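Dipeptidase AC. Metallo peptidase. MEROPS family M19 (Rhodobacter sphaeroides, PDB 3FDG) probably hydrolyses dipeptides as a metal-dependent dipeptidase of peptidase family M19, with two magnesium ions bound in its active site. Local coordinates at residues H11-L16 and A54-S59; G50-I55 and S131-M136; E137-I142 and T168-G173; P162-P167 and L208-E213; H231-A236 and V259-A264. All coordinates share one frame; numbering follows the deposited sequence.

All five contacts lie in buried parts of the TIM-barrel chain. Contact 2 is barrel wall, two parallel strands joined by backbone hydrogen bonds, with mostly apolar side chains on both faces and His-135 among them. Contact 1 takes over the end of strand 48-56 and adds metal chemistry, with His-11 and Asp-13 on one magnesium ion. Contacts 3, 4 and 5 lie at or just beyond the strand ends: Glu-137 bridges both ions, while His-210 and His-231 hold the second. Contacts 3 and 4 interlock along the chain and share the salt bridge of Glu-140 with Arg-166. Contact 3 packs by carbon, contact 4 through one histidine, contact 5 through asparagine amides.

Contact 1 (H11-L16 and A54-S59); sequences HNDFLL and AIYVPS. With MG (magnesium ion), chain E.
Ala-54 and Asn-12 are joined by the one direct hydrogen bond between 11-16 and 54-59: Ala-54 N donates to Asn-12 O over 3.0 Å, nearly straight at 163°. Water carries the remaining polar links. One molecule donates to both Asp-13 OD1 and Ala-54 O, tying a metal-binding carboxylate to the strand backbone; another accepts from Leu-15 N and lies 3.0 Å from both Asn-12 O and Ala-54 O. Within 11-16, Asn-12 OD1 takes the N-H of Phe-14 on an in-plane lone pair, an Asx turn where the strand gives way to helix 14-20.

The metal bonds come from the 11-16 side. His-11 NE2 lies 2.2 Å from the magnesium ion, and Asp-13 chelates it through OD1 at 2.2 Å and OD2 at 2.0 Å. With CG anti to the backbone N (chi1 -176°), His-11 brings CE1 of its imidazole to 3.4 Å from Ala-54 CB. That methyl also meets Asp-13 OD1, so it touches both metal-binding side chains.

Apolar contacts follow along the helix. Leu-15 CD1 packs on Ile-55 CG1 and beside Ala-54 O. Leu-16 divides its branches: CD2 comes to the edge of the Tyr-56 ring, 4.2 Å from CD2 of that ring, while CD1 meets Pro-58 CG at 3.6 Å.

Glu-137, at the end of the neighbouring strand 130-137, completes the protein ligands of this ion. Helix 87-108 packs against Leu-15 and Ile-55, and the ring of His-11 stacks on that of His-231.

Contact 2 (G50-I55 and S131-M136); sequences GGFFAI and SGIMHM
His-135 O accepts the shortest bond of this strand pair, from Ile-55 N at 2.7 Å with an angle of 167° at the hydrogen. The same oxygen receives a CA-H...O contact from Ala-54, and the CB of Ile-55 lies 3.4 Å from His-135 O. Four further backbone bonds run down the ladder, from Phe-53 N to Ile-133 O at 2.8 Å to the longer His-135 N to Phe-53 O at 3.2 Å.

On one face, Phe-52 and Ile-133 lie side by side and point the same way, with Ile-133 CG2 3.7 Å from Phe-52 CD1. His-135 continues this row: its CB meets the edge of the Phe-52 ring and its CD2 lies 3.8 Å from the methyl of Ala-54. Ser-159 OG holds His-135 ND1 and helps fix the ring's rotation.

The other face carries Phe-53, whose CD2 sits 3.7 Å from Gly-132 CA. Met-134 CG meets Ile-55 CD1 at 3.6 Å. In this TIM-barrel family the pair is part of the barrel wall, with Ala-54 and His-135 on the face near the metal site and helix 87-108 packed outside.

Contact 3 (E137-I142 and T168-G173); sequences EGAEAI and TVFGHG. With MG (magnesium ion), chain F; MG (magnesium ion), chain E.
With CG anti to its carbonyl carbon (chi1 -57°), Phe-170 places its ring against the 139-142 turn, while a bend at chi2 (88°) brings the carboxylate of Glu-140 back to the methyl of Thr-168. The Phe-170 ring turns its edge to a pair of neighbouring backbone oxygens: CE2 lies 3.3 Å from Ala-139 O, and CZ lies 3.2 Å from Ile-142 O. Both oxygens therefore face the weakly positive rim of the ring. The methyl of Ala-139 packs 3.6 Å from Phe-170 CE2, and Val-169 CG2 sits over the centre of one ring face. Ile-142 crosses the phenylalanine at about a right angle.

Glu-140 OE2 touches Thr-168 CG2 at 3.5 Å, but its charge is met by a salt bridge with Arg-166. The hydroxyl of Thr-168 turns inward to its own loop, where OG1 accepts from Phe-170 N in an ST turn. Ala-139 O also receives the N-H of Ile-142 and closes a type I beta turn.

Glu-137, at the start of 137-142, reaches the other way in an extended chain. Its OE1 binds one magnesium ion at 2.0 Å and its OE2 the other at 2.1 Å, the bridging carboxylate of a binuclear metal site.

Contact 4 (P162-P167 and L208-E213); sequences PVWSRP and LSHLNE. With MG (magnesium ion), chain F.
The second magnesium site of the binuclear centre is built partly here, where the loop after strand 157-161 meets the loop after strand 205-206. His-210 binds the ion through NE2 at 2.2 Å, and Glu-137 and His-231 supply the other protein ligands. At the far side of the imidazole, ND1 donates to Ser-165 OG over 2.9 Å; the bond is almost straight (174°) and the hydroxyl lies in the ring plane. Ser-165 OG is in turn bonded to the backbone oxygen of Val-174, a second-shell link.

Trp-164 comes over one face of the histidine. Its CD1 stands 3.3 Å above that plane, toward the rim, and the five-membered ring is inclined at 48° to the imidazole. A fully extended chi1 (-179°) carries the indole back to the metal, where NE1 donates to a magnesium-bound water lying in the indole plane, 2.6 Å away.

Apolar packing flanks the histidine: Val-163 CG2 presses 3.5 Å from Leu-211 CA, tighter than usual, and meets Leu-211 CD1 at 3.6 Å. A water donates to both Val-163 O and Ser-209 O, joining the two backbones. Since ND1 is the donor to serine, NE2 presents its lone pair to magnesium, and the serine bond and the tryptophan together restrict rotation of the ring.

Contact 5 (H231-A236 and V259-A264); sequences HSNAHA and VGLNFA. With MG (magnesium ion), chain F.
Asn-233 and Asn-262 form the tight part of this contact, their amide planes at 90° to each other. Asn-233 uses both ends of its amide on the backbone of one residue: OD1 accepts from Asn-262 N at 2.7 Å on an in-plane lone pair, and ND2 donates to Asn-262 O at 2.9 Å. The same OD1 lies 3.4 Å from Leu-261 CD1. Nearby, Ser-232 N donates to Gly-260 O over 3.0 Å, bringing the loop onto the end of strand 258-261.

Asn-262 returns a bond to the loop. Its chi1 of -168° lays the side chain beside that of His-231, and ND2 gives a straight bond (168°) to His-231 O at 3.1 Å, approaching from above the carbonyl plane. ND2 is also bonded to Asp-304, and OD1 accepts from Ala-264 N in an Asx turn, so both ends of this amide are held.

The loose side lies past Asn-233, where the loop leaves the strand through partly exposed His-235 to solvent-exposed Ala-236. At the other end of 231-236, buried His-231 binds magnesium through NE2 at 2.3 Å, and the ion carries two waters beside that nitrogen. The metal site is placed, as is usual in TIM-barrel enzymes, at the C-terminal ends of the strands.

Contact 1 (H11-L16 and A54-S59)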
# COMPACT_ATOMS: atom_id res chain seq x y z
N HIS B 11 2.28 15.27 15.32
CA HIS B 11 2.15 15.55 13.89
C HIS B 11 3.40 16.20 13.38
O HIS B 11 3.76 17.28 13.88
CB HIS B 11 0.97 16.57 13.60
CG HIS B 11 0.73 16.81 12.14
ND1 HIS B 11 -0.12 16.01 11.39
CD2 HIS B 11 1.23 17.74 11.28
CE1 HIS B 11 -0.11 16.42 10.13
NE2 HIS B 11 0.70 17.48 10.04
N ASN B 12 4.02 15.61 12.34
CA ASN B 12 5.05 16.36 11.67
C ASN B 12 4.98 16.12 10.16
O ASN B 12 4.43 15.09 9.71
CB ASN B 12 6.43 15.99 12.21
CG ASN B 12 6.96 14.66 11.67
OD1 ASN B 12 7.33 14.55 10.49
ND2 ASN B 12 7.02 13.64 12.54
N ASP B 13 5.59 17.02 9.40
CA ASP B 13 5.52 16.93 7.96
C ASP B 13 6.90 16.74 7.35
O ASP B 13 7.15 17.19 6.21
CB ASP B 13 4.86 18.20 7.40
CG ASP B 13 3.33 18.22 7.68
OD1 ASP B 13 2.64 17.35 7.16
OD2 ASP B 13 2.84 19.09 8.41
N PHE B 14 7.76 16.03 8.07
CA PHE B 14 9.09 15.66 7.56
C PHE B 14 9.01 14.96 6.19
O PHE B 14 9.82 15.22 5.32
CB PHE B 14 9.86 14.80 8.58
CG PHE B 14 11.22 14.42 8.12
CD1 PHE B 14 12.25 15.39 8.07
CD2 PHE B 14 11.49 13.09 7.73
CE1 PHE B 14 13.53 15.03 7.65
CE2 PHE B 14 12.74 12.70 7.30
CZ PHE B 14 13.80 13.67 7.26
N LEU B 15 8.00 14.10 5.96
CA LEU B 15 7.95 13.38 4.67
C LEU B 15 7.83 14.34 3.48
O LEU B 15 8.20 14.03 2.36
CB LEU B 15 6.76 12.40 4.66
CG LEU B 15 7.01 11.22 5.62
CD1 LEU B 15 5.65 10.42 5.69
CD2 LEU B 15 8.14 10.28 5.14
N LEU B 16 7.28 15.52 3.72
CA LEU B 16 7.13 16.50 2.64
C LEU B 16 8.50 16.97 2.15
O LEU B 16 8.71 17.25 0.92
CB LEU B 16 6.25 17.67 3.12
CG LEU B 16 5.76 18.74 2.15
CD1 LEU B 16 4.93 18.07 1.06
CD2 LEU B 16 4.94 19.81 2.94
N ALA B 54 3.11 12.45 8.96
CA ALA B 54 2.00 12.72 8.02
C ALA B 54 2.36 12.51 6.55
O ALA B 54 3.39 13.03 6.04
CB ALA B 54 1.54 14.15 8.18
N ILE B 55 1.50 11.76 5.90
CA ILE B 55 1.41 11.69 4.45
C ILE B 55 0.38 12.78 4.12
O ILE B 55 -0.81 12.69 4.44
CB ILE B 55 0.94 10.34 3.93
CG1 ILE B 55 1.96 9.21 4.29
CG2 ILE B 55 0.71 10.42 2.41
CD1 ILE B 55 1.38 7.81 4.18
N TYR B 56 0.85 13.81 3.45
CA TYR B 56 0.02 14.94 3.22
C TYR B 56 0.22 15.30 1.75
O TYR B 56 1.37 15.57 1.37
CB TYR B 56 0.49 16.10 4.08
CG TYR B 56 0.09 17.43 3.50
CD1 TYR B 56 -1.26 17.75 3.39
CD2 TYR B 56 1.06 18.33 3.03
CE1 TYR B 56 -1.68 18.96 2.83
CE2 TYR B 56 0.67 19.57 2.48
CZ TYR B 56 -0.71 19.85 2.38
OH TYR B 56 -1.17 21.01 1.83
N VAL B 57 -0.86 15.35 0.97
CA VAL B 57 -0.71 15.64 -0.49
C VAL B 57 -0.80 17.16 -0.74
O VAL B 57 -1.85 17.76 -0.56
CB VAL B 57 -1.77 14.85 -1.30
CG1 VAL B 57 -1.78 15.25 -2.81
CG2 VAL B 57 -1.55 13.34 -1.09
N PRO B 58 0.31 17.81 -1.13
CA PRO B 58 0.16 19.26 -1.23
C PRO B 58 -0.67 19.79 -2.44
O PRO B 58 -0.77 19.16 -3.49
CB PRO B 58 1.61 19.78 -1.32
CG PRO B 58 2.48 18.53 -1.60
CD PRO B 58 1.59 17.31 -1.66
N SER B 59 -1.28 20.95 -2.24
CA SER B 59 -1.88 21.75 -3.31
C SER B 59 -0.80 22.60 -4.04
O SER B 59 0.31 22.79 -3.52
CB SER B 59 -2.95 22.67 -2.70
OG SER B 59 -4.11 21.90 -2.44
MG MG E . 0.96 18.36 8.08
O HOH W 1 5.85 13.41 7.74
O HOH W 2 3.77 15.69 5.22
O HOH W 3 0.80 19.47 6.36

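Contact 2 (G50-I55 and S131-M136)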
# COMPACT_ATOMS: atom_id res chain seq x y z
N GLY B 50 9.49 9.89 19.10
CA GLY B 50 8.86 9.47 17.86
C GLY B 50 7.63 10.31 17.67
O GLY B 50 7.39 11.25 18.45
N GLY B 51 6.81 9.94 16.68
CA GLY B 51 5.60 10.70 16.41
C GLY B 51 4.81 10.16 15.25
O GLY B 51 5.22 9.19 14.60
N PHE B 52 3.70 10.82 14.96
CA PHE B 52 2.98 10.59 13.73
C PHE B 52 3.69 11.30 12.57
O PHE B 52 3.88 12.53 12.63
CB PHE B 52 1.58 11.21 13.80
CG PHE B 52 0.67 10.57 14.83
CD1 PHE B 52 -0.38 9.74 14.41
CD2 PHE B 52 0.84 10.84 16.20
CE1 PHE B 52 -1.25 9.17 15.36
CE2 PHE B 52 -0.01 10.28 17.17
CZ PHE B 52 -1.06 9.44 16.74
N PHE B 53 3.98 10.55 11.50
CA PHE B 53 4.59 11.13 10.30
C PHE B 53 3.50 11.22 9.27
O PHE B 53 3.03 10.20 8.76
CB PHE B 53 5.76 10.26 9.78
CG PHE B 53 6.98 10.39 10.62
CD1 PHE B 53 8.05 11.18 10.19
CD2 PHE B 53 7.03 9.76 11.89
CE1 PHE B 53 9.18 11.36 11.02
CE2 PHE B 53 8.12 9.90 12.73
CZ PHE B 53 9.23 10.72 12.32
N ALA B 54 3.11 12.45 8.96
CA ALA B 54 2.00 12.72 8.02
C ALA B 54 2.36 12.51 6.55
O ALA B 54 3.39 13.03 6.04
CB ALA B 54 1.54 14.15 8.18
N ILE B 55 1.50 11.76 5.90
CA ILE B 55 1.41 11.69 4.45
C ILE B 55 0.38 12.78 4.12
O ILE B 55 -0.81 12.69 4.44
CB ILE B 55 0.94 10.34 3.93
CG1 ILE B 55 1.96 9.21 4.29
CG2 ILE B 55 0.71 10.42 2.41
CD1 ILE B 55 1.38 7.81 4.18
N SER B 131 10.22 6.03 17.14
CA SER B 131 9.02 5.37 16.58
C SER B 131 8.34 6.28 15.55
O SER B 131 8.36 7.54 15.67
CB SER B 131 8.04 5.01 17.70
OG SER B 131 7.73 6.20 18.47
N GLY B 132 7.76 5.69 14.52
CA GLY B 132 6.98 6.51 13.57
C GLY B 132 5.63 5.82 13.39
O GLY B 132 5.59 4.61 13.15
N ILE B 133 4.55 6.61 13.41
CA ILE B 133 3.19 6.12 13.09
C ILE B 133 2.86 6.69 11.71
O ILE B 133 3.06 7.89 11.46
CB ILE B 133 2.12 6.64 14.08
CG1 ILE B 133 2.26 6.08 15.50
CG2 ILE B 133 0.65 6.26 13.55
CD1 ILE B 133 2.81 4.66 15.56
N MET B 134 2.42 5.81 10.80
CA MET B 134 1.99 6.27 9.48
C MET B 134 0.61 6.90 9.59
O MET B 134 -0.41 6.22 9.93
CB MET B 134 2.06 5.12 8.43
CG MET B 134 1.63 5.52 7.00
SD MET B 134 1.52 4.06 5.80
CE MET B 134 3.25 3.47 5.82
N HIS B 135 0.60 8.20 9.24
CA HIS B 135 -0.55 9.10 9.35
C HIS B 135 -0.88 9.71 7.97
O HIS B 135 -0.01 9.98 7.17
CB HIS B 135 -0.27 10.22 10.39
CG HIS B 135 -1.34 11.27 10.42
ND1 HIS B 135 -2.55 11.05 11.03
CD2 HIS B 135 -1.42 12.51 9.86
CE1 HIS B 135 -3.32 12.11 10.88
NE2 HIS B 135 -2.67 13.00 10.15
N MET B 136 -2.17 9.84 7.65
CA MET B 136 -2.56 10.48 6.41
C MET B 136 -3.33 11.74 6.77
O MET B 136 -4.31 11.67 7.50
CB MET B 136 -3.48 9.56 5.58
CG MET B 136 -3.89 10.09 4.20
SD MET B 136 -4.73 8.77 3.16
CE MET B 136 -3.25 7.81 2.78

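Contact 3 (E137-I142 and T168-G173)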
# COMPACT_ATOMS: atom_id res chain seq x y z
N GLU B 137 -2.87 12.88 6.25
CA GLU B 137 -3.48 14.19 6.57
C GLU B 137 -4.34 14.64 5.38
O GLU B 137 -3.80 15.17 4.40
CB GLU B 137 -2.38 15.22 6.87
CG GLU B 137 -2.92 16.68 7.06
CD GLU B 137 -1.89 17.63 7.64
OE1 GLU B 137 -0.69 17.42 7.45
OE2 GLU B 137 -2.27 18.57 8.32
N GLY B 138 -5.63 14.34 5.43
CA GLY B 138 -6.47 14.58 4.28
C GLY B 138 -6.53 13.25 3.58
O GLY B 138 -5.49 12.60 3.36
N ALA B 139 -7.75 12.82 3.26
CA ALA B 139 -7.98 11.49 2.75
C ALA B 139 -8.17 11.44 1.21
O ALA B 139 -8.84 10.54 0.67
CB ALA B 139 -9.20 10.90 3.46
N GLU B 140 -7.56 12.37 0.49
CA GLU B 140 -7.68 12.39 -0.97
C GLU B 140 -7.25 11.10 -1.67
O GLU B 140 -7.88 10.71 -2.68
CB GLU B 140 -6.89 13.58 -1.55
CG GLU B 140 -7.49 14.93 -1.29
CD GLU B 140 -7.06 15.58 0.04
OE1 GLU B 140 -6.40 14.91 0.86
OE2 GLU B 140 -7.40 16.76 0.24
N ALA B 141 -6.24 10.40 -1.13
CA ALA B 141 -5.75 9.18 -1.77
C ALA B 141 -6.75 8.00 -1.54
O ALA B 141 -6.55 6.89 -2.04
CB ALA B 141 -4.40 8.83 -1.25
N ILE B 142 -7.84 8.27 -0.82
CA ILE B 142 -8.84 7.22 -0.62
C ILE B 142 -10.10 7.57 -1.41
O ILE B 142 -10.69 8.63 -1.23
CB ILE B 142 -9.16 7.04 0.88
CG1 ILE B 142 -7.90 6.69 1.64
CG2 ILE B 142 -10.22 5.88 1.15
CD1 ILE B 142 -7.85 7.47 2.85
N THR B 168 -12.94 17.60 0.24
CA THR B 168 -12.68 16.20 -0.18
C THR B 168 -14.03 15.51 -0.46
O THR B 168 -15.08 16.11 -0.24
CB THR B 168 -11.87 15.39 0.87
OG1 THR B 168 -12.74 14.98 1.95
CG2 THR B 168 -10.69 16.18 1.41
N VAL B 169 -14.03 14.28 -0.96
CA VAL B 169 -15.32 13.54 -1.12
C VAL B 169 -15.97 13.13 0.19
O VAL B 169 -17.15 12.69 0.20
CB VAL B 169 -15.19 12.28 -2.01
CG1 VAL B 169 -14.81 12.71 -3.41
CG2 VAL B 169 -14.14 11.29 -1.42
N PHE B 170 -15.24 13.34 1.28
CA PHE B 170 -15.70 12.93 2.62
C PHE B 170 -16.32 14.08 3.44
O PHE B 170 -17.10 13.83 4.37
CB PHE B 170 -14.51 12.33 3.38
CG PHE B 170 -13.90 11.18 2.64
CD1 PHE B 170 -14.69 10.04 2.39
CD2 PHE B 170 -12.62 11.26 2.11
CE1 PHE B 170 -14.17 8.94 1.67
CE2 PHE B 170 -12.08 10.15 1.38
CZ PHE B 170 -12.85 9.00 1.17
N GLY B 171 -15.97 15.31 3.08
CA GLY B 171 -16.30 16.47 3.93
C GLY B 171 -15.36 17.63 3.70
O GLY B 171 -14.62 17.70 2.68
N HIS B 172 -15.37 18.56 4.66
CA HIS B 172 -14.79 19.88 4.42
C HIS B 172 -13.89 20.33 5.54
O HIS B 172 -14.25 20.22 6.70
CB HIS B 172 -15.94 20.89 4.19
CG HIS B 172 -16.78 20.57 3.00
ND1 HIS B 172 -16.46 21.00 1.72
CD2 HIS B 172 -17.95 19.88 2.88
CE1 HIS B 172 -17.38 20.57 0.87
NE2 HIS B 172 -18.28 19.86 1.55
N GLY B 173 -12.70 20.83 5.17
CA GLY B 173 -11.78 21.44 6.10
C GLY B 173 -12.01 22.94 6.26
O GLY B 173 -12.70 23.57 5.44
MG MG F . -1.83 20.28 9.39
MG MG E . 0.96 18.36 8.08
O HOH W 3 0.80 19.47 6.36
O HOH W 4 -1.43 22.39 10.26
O HOH W 5 -1.44 21.52 7.37

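Contact 4 (P162-P167 and L208-E213)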
# COMPACT_ATOMS: atom_id res chain seq x y z
N PRO B 162 -9.70 12.97 7.95
CA PRO B 162 -10.41 12.92 6.67
C PRO B 162 -10.16 14.11 5.77
O PRO B 162 -10.27 13.97 4.57
CB PRO B 162 -11.89 12.89 7.07
CG PRO B 162 -11.88 12.30 8.49
CD PRO B 162 -10.59 12.81 9.11
N VAL B 163 -9.88 15.28 6.33
CA VAL B 163 -9.59 16.47 5.50
C VAL B 163 -8.35 17.22 5.95
O VAL B 163 -8.01 17.24 7.12
CB VAL B 163 -10.79 17.46 5.48
CG1 VAL B 163 -12.05 16.76 5.03
CG2 VAL B 163 -11.00 18.10 6.92
N TRP B 164 -7.73 17.90 5.01
CA TRP B 164 -6.85 18.98 5.30
C TRP B 164 -7.75 20.23 5.15
O TRP B 164 -8.99 20.12 5.21
CB TRP B 164 -5.66 18.94 4.29
CG TRP B 164 -4.67 20.01 4.51
CD1 TRP B 164 -3.94 20.23 5.63
CD2 TRP B 164 -4.34 21.08 3.60
NE1 TRP B 164 -3.15 21.37 5.47
CE2 TRP B 164 -3.38 21.90 4.23
CE3 TRP B 164 -4.74 21.40 2.31
CZ2 TRP B 164 -2.83 23.03 3.62
CZ3 TRP B 164 -4.20 22.52 1.70
CH2 TRP B 164 -3.25 23.33 2.36
N SER B 165 -7.14 21.38 4.96
CA SER B 165 -7.90 22.64 4.83
C SER B 165 -8.17 22.84 3.32
O SER B 165 -7.54 23.70 2.68
CB SER B 165 -7.07 23.78 5.46
OG SER B 165 -7.21 23.84 6.90
N ARG B 166 -9.10 22.04 2.79
CA ARG B 166 -9.36 21.75 1.34
C ARG B 166 -10.52 20.73 1.23
O ARG B 166 -10.52 19.73 1.96
CB ARG B 166 -8.09 21.18 0.72
CG ARG B 166 -8.14 20.75 -0.79
CD ARG B 166 -6.70 20.41 -1.24
NE ARG B 166 -6.24 19.17 -0.58
CZ ARG B 166 -4.98 18.82 -0.42
NH1 ARG B 166 -4.00 19.59 -0.89
NH2 ARG B 166 -4.68 17.67 0.22
N PRO B 167 -11.53 20.96 0.35
CA PRO B 167 -12.69 20.05 0.25
C PRO B 167 -12.30 18.66 -0.28
O PRO B 167 -11.39 18.57 -1.13
CB PRO B 167 -13.59 20.76 -0.78
CG PRO B 167 -12.68 21.58 -1.59
CD PRO B 167 -11.64 22.07 -0.63
N LEU B 208 -9.13 14.94 13.90
CA LEU B 208 -10.09 16.02 13.59
C LEU B 208 -9.42 17.37 13.29
O LEU B 208 -10.09 18.32 12.94
CB LEU B 208 -11.06 16.24 14.76
CG LEU B 208 -11.83 14.97 15.22
CD1 LEU B 208 -12.65 15.15 16.46
CD2 LEU B 208 -12.68 14.46 14.08
N SER B 209 -8.11 17.47 13.46
CA SER B 209 -7.43 18.71 13.09
C SER B 209 -7.67 19.02 11.61
O SER B 209 -7.55 18.11 10.77
CB SER B 209 -5.92 18.61 13.34
OG SER B 209 -5.68 18.62 14.74
N HIS B 210 -7.98 20.29 11.33
CA HIS B 210 -8.36 20.82 10.00
C HIS B 210 -9.85 20.61 9.70
O HIS B 210 -10.43 21.31 8.89
CB HIS B 210 -7.53 20.23 8.84
CG HIS B 210 -6.09 20.64 8.87
ND1 HIS B 210 -5.64 21.84 8.33
CD2 HIS B 210 -4.99 19.99 9.31
CE1 HIS B 210 -4.33 21.93 8.48
NE2 HIS B 210 -3.91 20.82 9.07
N LEU B 211 -10.48 19.62 10.31
CA LEU B 211 -11.88 19.41 10.03
C LEU B 211 -12.73 20.61 10.59
O LEU B 211 -12.39 21.14 11.66
CB LEU B 211 -12.30 18.09 10.69
CG LEU B 211 -13.72 17.58 10.41
CD1 LEU B 211 -13.99 17.37 8.87
CD2 LEU B 211 -14.01 16.30 11.15
N ASN B 212 -13.80 21.02 9.87
CA ASN B 212 -14.63 22.15 10.33
C ASN B 212 -15.62 21.73 11.40
O ASN B 212 -15.70 20.52 11.76
CB ASN B 212 -15.32 22.91 9.17
CG ASN B 212 -16.41 22.07 8.45
OD1 ASN B 212 -16.90 21.06 8.99
ND2 ASN B 212 -16.75 22.49 7.24
N GLU B 213 -16.33 22.68 11.98
CA GLU B 213 -17.15 22.35 13.13
C GLU B 213 -18.28 21.33 12.85
O GLU B 213 -18.54 20.45 13.68
CB GLU B 213 -17.73 23.63 13.79
CG GLU B 213 -18.25 23.33 15.21
CD GLU B 213 -18.48 24.61 16.03
OE1 GLU B 213 -17.92 25.67 15.70
OE2 GLU B 213 -19.18 24.54 17.05
MG MG F . -1.83 20.28 9.39
O HOH W 6 -6.07 16.33 9.08
O HOH W 5 -1.44 21.52 7.37
O HOH W 4 -1.43 22.39 10.26

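Contact 5 (H231-A236 and V259-A264)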
# COMPACT_ATOMS: atom_id res chain seq x y z
N HIS B 231 -3.15 18.12 16.23
CA HIS B 231 -2.39 19.40 16.15
C HIS B 231 -3.29 20.63 16.06
O HIS B 231 -3.43 21.27 15.00
CB HIS B 231 -1.25 19.36 15.10
CG HIS B 231 -1.65 19.21 13.64
ND1 HIS B 231 -2.45 18.19 13.16
CD2 HIS B 231 -1.30 19.96 12.55
CE1 HIS B 231 -2.58 18.32 11.85
NE2 HIS B 231 -1.87 19.35 11.45
N SER B 232 -3.85 20.98 17.22
CA SER B 232 -4.81 22.10 17.32
C SER B 232 -4.76 22.65 18.72
O SER B 232 -4.55 21.90 19.69
CB SER B 232 -6.27 21.63 17.06
OG SER B 232 -6.47 21.04 15.76
N ASN B 233 -5.02 23.96 18.82
CA ASN B 233 -4.92 24.63 20.12
C ASN B 233 -6.30 25.16 20.59
O ASN B 233 -7.36 24.69 20.10
CB ASN B 233 -3.80 25.72 20.09
CG ASN B 233 -2.43 25.16 19.68
OD1 ASN B 233 -2.13 23.99 19.88
ND2 ASN B 233 -1.61 26.00 19.05
N ALA B 234 -6.29 26.10 21.55
CA ALA B 234 -7.50 26.54 22.22
C ALA B 234 -8.03 27.81 21.57
O ALA B 234 -7.34 28.85 21.57
CB ALA B 234 -7.21 26.79 23.69
N HIS B 235 -9.22 27.69 21.00
CA HIS B 235 -9.89 28.80 20.32
C HIS B 235 -10.21 29.93 21.32
O HIS B 235 -10.22 31.10 20.94
CB HIS B 235 -11.19 28.31 19.69
CG HIS B 235 -11.79 29.28 18.73
ND1 HIS B 235 -12.65 30.29 19.12
CD2 HIS B 235 -11.67 29.37 17.38
CE1 HIS B 235 -13.02 30.97 18.05
NE2 HIS B 235 -12.44 30.44 16.99
N ALA B 236 -10.46 29.56 22.58
CA ALA B 236 -10.72 30.56 23.60
C ALA B 236 -9.48 31.47 23.84
O ALA B 236 -9.63 32.64 24.18
CB ALA B 236 -11.24 29.91 24.94
N VAL B 259 -5.64 15.94 22.62
CA VAL B 259 -5.33 17.10 21.81
C VAL B 259 -3.85 17.34 21.88
O VAL B 259 -3.27 17.37 22.99
CB VAL B 259 -6.05 18.37 22.32
CG1 VAL B 259 -5.60 19.59 21.50
CG2 VAL B 259 -7.55 18.24 22.10
N GLY B 260 -3.23 17.48 20.72
CA GLY B 260 -1.80 17.79 20.65
C GLY B 260 -1.62 19.28 20.35
O GLY B 260 -2.19 19.80 19.39
N LEU B 261 -0.80 19.94 21.17
CA LEU B 261 -0.46 21.36 21.04
C LEU B 261 0.34 21.60 19.75
O LEU B 261 1.44 21.05 19.58
CB LEU B 261 0.38 21.79 22.25
CG LEU B 261 0.75 23.31 22.19
CD1 LEU B 261 -0.41 24.02 22.78
CD2 LEU B 261 1.95 23.59 23.04
N ASN B 262 -0.17 22.47 18.88
CA ASN B 262 0.48 22.85 17.62
C ASN B 262 1.47 23.98 17.94
O ASN B 262 1.11 24.98 18.60
CB ASN B 262 -0.62 23.33 16.65
CG ASN B 262 -0.15 23.49 15.21
OD1 ASN B 262 0.94 24.04 14.95
ND2 ASN B 262 -0.94 22.99 14.27
N PHE B 263 2.70 23.85 17.45
CA PHE B 263 3.69 24.89 17.67
C PHE B 263 3.59 26.06 16.67
O PHE B 263 4.43 26.95 16.73
CB PHE B 263 5.12 24.32 17.58
CG PHE B 263 5.41 23.23 18.59
CD1 PHE B 263 4.51 22.94 19.65
CD2 PHE B 263 6.60 22.53 18.52
CE1 PHE B 263 4.81 21.95 20.58
CE2 PHE B 263 6.93 21.55 19.47
CZ PHE B 263 6.03 21.25 20.50
N ALA B 264 2.64 26.03 15.73
CA ALA B 264 2.50 27.14 14.74
C ALA B 264 2.25 28.46 15.46
O ALA B 264 1.34 28.58 16.26
CB ALA B 264 1.36 26.85 13.77
MG MG F . -1.83 20.28 9.39
O HOH W 4 -1.43 22.39 10.26
O HOH W 5 -1.44 21.52 7.37